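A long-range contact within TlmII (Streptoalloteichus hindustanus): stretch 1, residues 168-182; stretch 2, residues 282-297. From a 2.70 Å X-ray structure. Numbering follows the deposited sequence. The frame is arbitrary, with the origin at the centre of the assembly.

Stretch 1 (168-182) AQYRDFAEVADFHPL
Stretch 2 (282-297) DLRDHLQLGSVVGPLT

Segments distant in sequence often join by setting aromatic rings against aliphatic side chains and leaving hydrogen bonds to the margin; this contact within TlmII, burying 704 Å², is a compact example. At its centre lies Phe-173 (chi1 t, chi2 76°). Pro-295 covers one face of its ring, CD 4.0 Å from the centroid in a CH-pi contact, while Val-292 (t) meets the edge, CG1 4.0 Å from Phe-173 CD1. Gly-294, at phi/psi 158/-178, lets the ring approach: its CA lies 4.1 Å from Phe-173 CD1, where a CB would clash. Val-176 (m) extends the apolar patch, its CG2 4.0 Å from Val-292 CG1.

A second cluster repeats the motif. Leu-289 (m, t) lays CD2 over one face of Phe-179 (chi1 t), 4.1 Å from the centroid, and Leu-287 CD1, just beyond the helix 283-286, reaches the ring edge at CE2 of Phe-179 (3.7 Å) and Pro-181 CG (3.8 Å).

Outward, extended backbones draw together, Arg-171 and Val-292 with CA atoms 4.9 Å apart. Arg-171 N donates almost linearly to Ser-291 O (3.3 Å), and Ser-291 OG (p) gives a weak bond to Gln-169 O (3.3 Å). The all-t Arg-171 side chain passes Val-292, CD to CG2 3.6 Å, and its NE salt-bridges Glu-175 OE1 (3.0 Å).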

# COMPACT_ATOMS: atom_id res chain seq x y z
N ALA A 168 -14.13 -18.51 -11.22
CA ALA A 168 -14.06 -18.04 -12.60
C ALA A 168 -14.30 -16.53 -12.69
O ALA A 168 -13.93 -15.90 -13.68
CB ALA A 168 -15.05 -18.79 -13.47
N GLN A 169 -14.92 -15.97 -11.66
CA GLN A 169 -15.17 -14.54 -11.60
C GLN A 169 -13.86 -13.77 -11.49
O GLN A 169 -13.76 -12.62 -11.90
CB GLN A 169 -16.07 -14.21 -10.41
CG GLN A 169 -16.83 -12.90 -10.52
CD GLN A 169 -18.12 -13.04 -11.31
OE1 GLN A 169 -18.39 -14.09 -11.90
NE2 GLN A 169 -18.92 -11.98 -11.33
N TYR A 170 -12.85 -14.43 -10.93
CA TYR A 170 -11.53 -13.82 -10.76
C TYR A 170 -10.58 -14.28 -11.85
O TYR A 170 -10.76 -15.34 -12.44
CB TYR A 170 -10.95 -14.17 -9.38
CG TYR A 170 -11.81 -13.76 -8.21
CD1 TYR A 170 -12.82 -14.59 -7.75
CD2 TYR A 170 -11.62 -12.55 -7.56
CE1 TYR A 170 -13.62 -14.23 -6.68
CE2 TYR A 170 -12.41 -12.17 -6.49
CZ TYR A 170 -13.41 -13.02 -6.05
OH TYR A 170 -14.19 -12.65 -4.99
N ARG A 171 -9.56 -13.47 -12.11
CA ARG A 171 -8.55 -13.79 -13.11
C ARG A 171 -7.26 -14.21 -12.42
O ARG A 171 -6.72 -13.47 -11.60
CB ARG A 171 -8.29 -12.58 -14.01
CG ARG A 171 -7.36 -12.86 -15.18
CD ARG A 171 -7.12 -11.59 -15.97
NE ARG A 171 -6.30 -11.81 -17.16
CZ ARG A 171 -5.77 -10.85 -17.90
NH1 ARG A 171 -5.96 -9.57 -17.56
NH2 ARG A 171 -5.05 -11.15 -18.96
N ASP A 172 -6.77 -15.41 -12.74
CA ASP A 172 -5.56 -15.94 -12.12
C ASP A 172 -4.35 -15.08 -12.46
O ASP A 172 -4.20 -14.60 -13.58
CB ASP A 172 -5.33 -17.40 -12.56
CG ASP A 172 -4.40 -18.16 -11.62
OD1 ASP A 172 -3.44 -17.56 -11.10
OD2 ASP A 172 -4.64 -19.37 -11.41
N PHE A 173 -3.48 -14.88 -11.47
CA PHE A 173 -2.29 -14.06 -11.64
C PHE A 173 -1.31 -14.67 -12.64
O PHE A 173 -0.49 -13.97 -13.22
CB PHE A 173 -1.59 -13.86 -10.29
CG PHE A 173 -0.30 -13.08 -10.38
CD1 PHE A 173 -0.32 -11.71 -10.56
CD2 PHE A 173 0.92 -13.72 -10.29
CE1 PHE A 173 0.85 -10.99 -10.65
CE2 PHE A 173 2.10 -13.01 -10.38
CZ PHE A 173 2.06 -11.64 -10.56
N ALA A 174 -1.42 -15.98 -12.84
CA ALA A 174 -0.56 -16.69 -13.77
C ALA A 174 -0.66 -16.13 -15.19
O ALA A 174 0.30 -16.18 -15.96
CB ALA A 174 -0.91 -18.17 -13.76
N GLU A 175 -1.82 -15.58 -15.53
CA GLU A 175 -2.05 -15.04 -16.86
C GLU A 175 -1.30 -13.73 -17.09
O GLU A 175 -1.03 -13.35 -18.23
CB GLU A 175 -3.54 -14.82 -17.11
CG GLU A 175 -4.39 -16.08 -17.01
CD GLU A 175 -5.85 -15.83 -17.35
OE1 GLU A 175 -6.18 -14.70 -17.76
OE2 GLU A 175 -6.67 -16.77 -17.21
N VAL A 176 -0.96 -13.04 -16.00
CA VAL A 176 -0.30 -11.74 -16.10
C VAL A 176 1.05 -11.70 -15.38
O VAL A 176 1.62 -10.63 -15.18
CB VAL A 176 -1.19 -10.61 -15.54
CG1 VAL A 176 -2.46 -10.49 -16.36
CG2 VAL A 176 -1.52 -10.85 -14.08
N ALA A 177 1.56 -12.87 -15.00
CA ALA A 177 2.85 -12.95 -14.34
C ALA A 177 3.97 -12.53 -15.28
O ALA A 177 4.97 -11.95 -14.85
CB ALA A 177 3.10 -14.35 -13.82
N ASP A 178 3.80 -12.82 -16.57
CA ASP A 178 4.80 -12.47 -17.57
C ASP A 178 4.56 -11.07 -18.12
O ASP A 178 5.35 -10.56 -18.91
CB ASP A 178 4.77 -13.48 -18.72
CG ASP A 178 4.92 -14.91 -18.25
OD1 ASP A 178 5.50 -15.12 -17.16
OD2 ASP A 178 4.46 -15.83 -18.96
N PHE A 179 3.46 -10.45 -17.70
CA PHE A 179 3.08 -9.14 -18.21
C PHE A 179 4.03 -8.03 -17.77
O PHE A 179 4.48 -7.99 -16.62
CB PHE A 179 1.64 -8.78 -17.82
CG PHE A 179 1.23 -7.40 -18.23
CD1 PHE A 179 0.95 -7.11 -19.56
CD2 PHE A 179 1.12 -6.39 -17.29
CE1 PHE A 179 0.57 -5.84 -19.94
CE2 PHE A 179 0.74 -5.11 -17.67
CZ PHE A 179 0.46 -4.84 -19.00
N HIS A 180 4.32 -7.12 -18.70
CA HIS A 180 5.18 -5.97 -18.43
C HIS A 180 4.72 -4.80 -19.28
O HIS A 180 4.62 -4.91 -20.50
CB HIS A 180 6.64 -6.31 -18.76
CG HIS A 180 7.64 -5.42 -18.10
ND1 HIS A 180 7.76 -4.08 -18.40
CD2 HIS A 180 8.57 -5.68 -17.15
CE1 HIS A 180 8.72 -3.55 -17.66
NE2 HIS A 180 9.23 -4.50 -16.90
N PRO A 181 4.42 -3.66 -18.63
CA PRO A 181 3.93 -2.46 -19.32
C PRO A 181 4.91 -1.96 -20.37
O PRO A 181 4.51 -1.24 -21.29
CB PRO A 181 3.82 -1.44 -18.19
CG PRO A 181 3.65 -2.25 -16.96
CD PRO A 181 4.49 -3.47 -17.18
N LEU A 182 6.17 -2.35 -20.24
CA LEU A 182 7.22 -1.96 -21.18
C LEU A 182 7.74 -3.17 -21.95
O LEU A 182 8.95 -3.40 -22.03
CB LEU A 182 8.36 -1.26 -20.45
CG LEU A 182 7.93 -0.13 -19.52
CD1 LEU A 182 9.15 0.52 -18.89
CD2 LEU A 182 7.10 0.90 -20.26
N ASP A 282 -2.39 1.56 -8.92
CA ASP A 282 -2.91 0.23 -9.19
C ASP A 282 -2.96 0.02 -10.70
O ASP A 282 -3.69 0.72 -11.40
CB ASP A 282 -4.31 0.05 -8.59
CG ASP A 282 -4.75 -1.40 -8.54
OD1 ASP A 282 -4.15 -2.23 -9.26
OD2 ASP A 282 -5.69 -1.71 -7.78
N LEU A 283 -2.19 -0.94 -11.19
CA LEU A 283 -2.10 -1.18 -12.63
C LEU A 283 -3.35 -1.84 -13.20
O LEU A 283 -3.51 -1.92 -14.42
CB LEU A 283 -0.85 -2.01 -12.96
CG LEU A 283 0.49 -1.38 -12.56
CD1 LEU A 283 1.65 -2.27 -12.96
CD2 LEU A 283 0.63 0.01 -13.17
N ARG A 284 -4.23 -2.32 -12.33
CA ARG A 284 -5.49 -2.91 -12.75
C ARG A 284 -6.38 -1.87 -13.41
O ARG A 284 -6.95 -2.10 -14.48
CB ARG A 284 -6.23 -3.53 -11.56
CG ARG A 284 -5.52 -4.70 -10.89
CD ARG A 284 -6.26 -5.13 -9.63
NE ARG A 284 -5.58 -6.21 -8.94
CZ ARG A 284 -4.57 -6.03 -8.09
NH1 ARG A 284 -4.12 -4.81 -7.84
NH2 ARG A 284 -4.00 -7.07 -7.50
N ASP A 285 -6.50 -0.71 -12.76
CA ASP A 285 -7.36 0.36 -13.26
C ASP A 285 -6.70 1.09 -14.42
O ASP A 285 -7.35 1.43 -15.41
CB ASP A 285 -7.67 1.35 -12.14
CG ASP A 285 -8.38 0.70 -10.97
OD1 ASP A 285 -9.18 -0.23 -11.20
OD2 ASP A 285 -8.13 1.12 -9.81
N HIS A 286 -5.39 1.33 -14.29
CA HIS A 286 -4.65 2.11 -15.27
C HIS A 286 -4.40 1.37 -16.59
O HIS A 286 -4.41 1.98 -17.66
CB HIS A 286 -3.31 2.56 -14.66
CG HIS A 286 -2.46 3.35 -15.61
ND1 HIS A 286 -1.20 2.94 -16.00
CD2 HIS A 286 -2.69 4.52 -16.25
CE1 HIS A 286 -0.69 3.82 -16.83
NE2 HIS A 286 -1.57 4.79 -17.01
N LEU A 287 -4.16 0.07 -16.50
CA LEU A 287 -3.84 -0.73 -17.68
C LEU A 287 -4.95 -1.71 -18.07
O LEU A 287 -4.76 -2.54 -18.96
CB LEU A 287 -2.52 -1.47 -17.49
CG LEU A 287 -1.26 -0.60 -17.44
CD1 LEU A 287 -0.00 -1.45 -17.38
CD2 LEU A 287 -1.21 0.35 -18.63
N GLN A 288 -6.09 -1.60 -17.39
CA GLN A 288 -7.24 -2.46 -17.65
C GLN A 288 -6.93 -3.95 -17.55
O GLN A 288 -7.46 -4.75 -18.32
CB GLN A 288 -7.89 -2.12 -19.00
CG GLN A 288 -8.83 -0.93 -18.95
CD GLN A 288 -8.10 0.38 -18.74
OE1 GLN A 288 -7.09 0.65 -19.40
NE2 GLN A 288 -8.61 1.19 -17.83
N LEU A 289 -6.08 -4.32 -16.59
CA LEU A 289 -5.91 -5.72 -16.24
C LEU A 289 -7.14 -6.12 -15.44
O LEU A 289 -7.76 -5.27 -14.78
CB LEU A 289 -4.64 -5.92 -15.41
CG LEU A 289 -3.36 -5.26 -15.93
CD1 LEU A 289 -2.17 -5.56 -15.01
CD2 LEU A 289 -3.05 -5.69 -17.36
N GLY A 290 -7.52 -7.39 -15.49
CA GLY A 290 -8.76 -7.82 -14.88
C GLY A 290 -8.79 -7.76 -13.36
O GLY A 290 -7.90 -7.19 -12.72
N SER A 291 -9.82 -8.36 -12.78
CA SER A 291 -9.89 -8.50 -11.33
C SER A 291 -8.89 -9.55 -10.86
O SER A 291 -9.27 -10.66 -10.48
CB SER A 291 -11.31 -8.86 -10.89
OG SER A 291 -11.81 -9.95 -11.64
N VAL A 292 -7.61 -9.20 -10.90
CA VAL A 292 -6.55 -10.14 -10.60
C VAL A 292 -6.09 -10.03 -9.15
O VAL A 292 -5.78 -8.94 -8.67
CB VAL A 292 -5.32 -9.91 -11.51
CG1 VAL A 292 -4.18 -10.84 -11.13
CG2 VAL A 292 -5.71 -10.10 -12.97
N VAL A 293 -6.05 -11.16 -8.46
CA VAL A 293 -5.47 -11.22 -7.12
C VAL A 293 -3.97 -11.41 -7.26
O VAL A 293 -3.52 -12.44 -7.77
CB VAL A 293 -6.06 -12.38 -6.28
CG1 VAL A 293 -5.27 -12.58 -5.00
CG2 VAL A 293 -7.52 -12.11 -5.96
N GLY A 294 -3.20 -10.42 -6.81
CA GLY A 294 -1.76 -10.48 -6.89
C GLY A 294 -1.08 -9.12 -6.83
O GLY A 294 -1.75 -8.09 -6.69
N PRO A 295 0.25 -9.11 -6.94
CA PRO A 295 1.03 -7.87 -6.92
C PRO A 295 0.95 -7.10 -8.24
O PRO A 295 1.65 -7.43 -9.19
CB PRO A 295 2.46 -8.36 -6.69
CG PRO A 295 2.48 -9.73 -7.28
CD PRO A 295 1.11 -10.30 -7.05
N LEU A 296 0.10 -6.08 -8.28
CA LEU A 296 -0.06 -5.25 -9.47
C LEU A 296 -0.08 -3.76 -9.11
O LEU A 296 -0.60 -2.94 -9.85
CB LEU A 296 -1.33 -5.64 -10.22
CG LEU A 296 -1.28 -7.00 -10.94
CD1 LEU A 296 -2.60 -7.29 -11.62
CD2 LEU A 296 -0.14 -7.04 -11.94
N THR A 297 0.51 -3.43 -7.96
CA THR A 297 0.59 -2.05 -7.52
C THR A 297 2.05 -1.60 -7.51
O THR A 297 2.92 -2.31 -6.99
CB THR A 297 -0.01 -1.86 -6.11
OG1 THR A 297 -1.37 -2.30 -6.10
CG2 THR A 297 0.05 -0.40 -5.70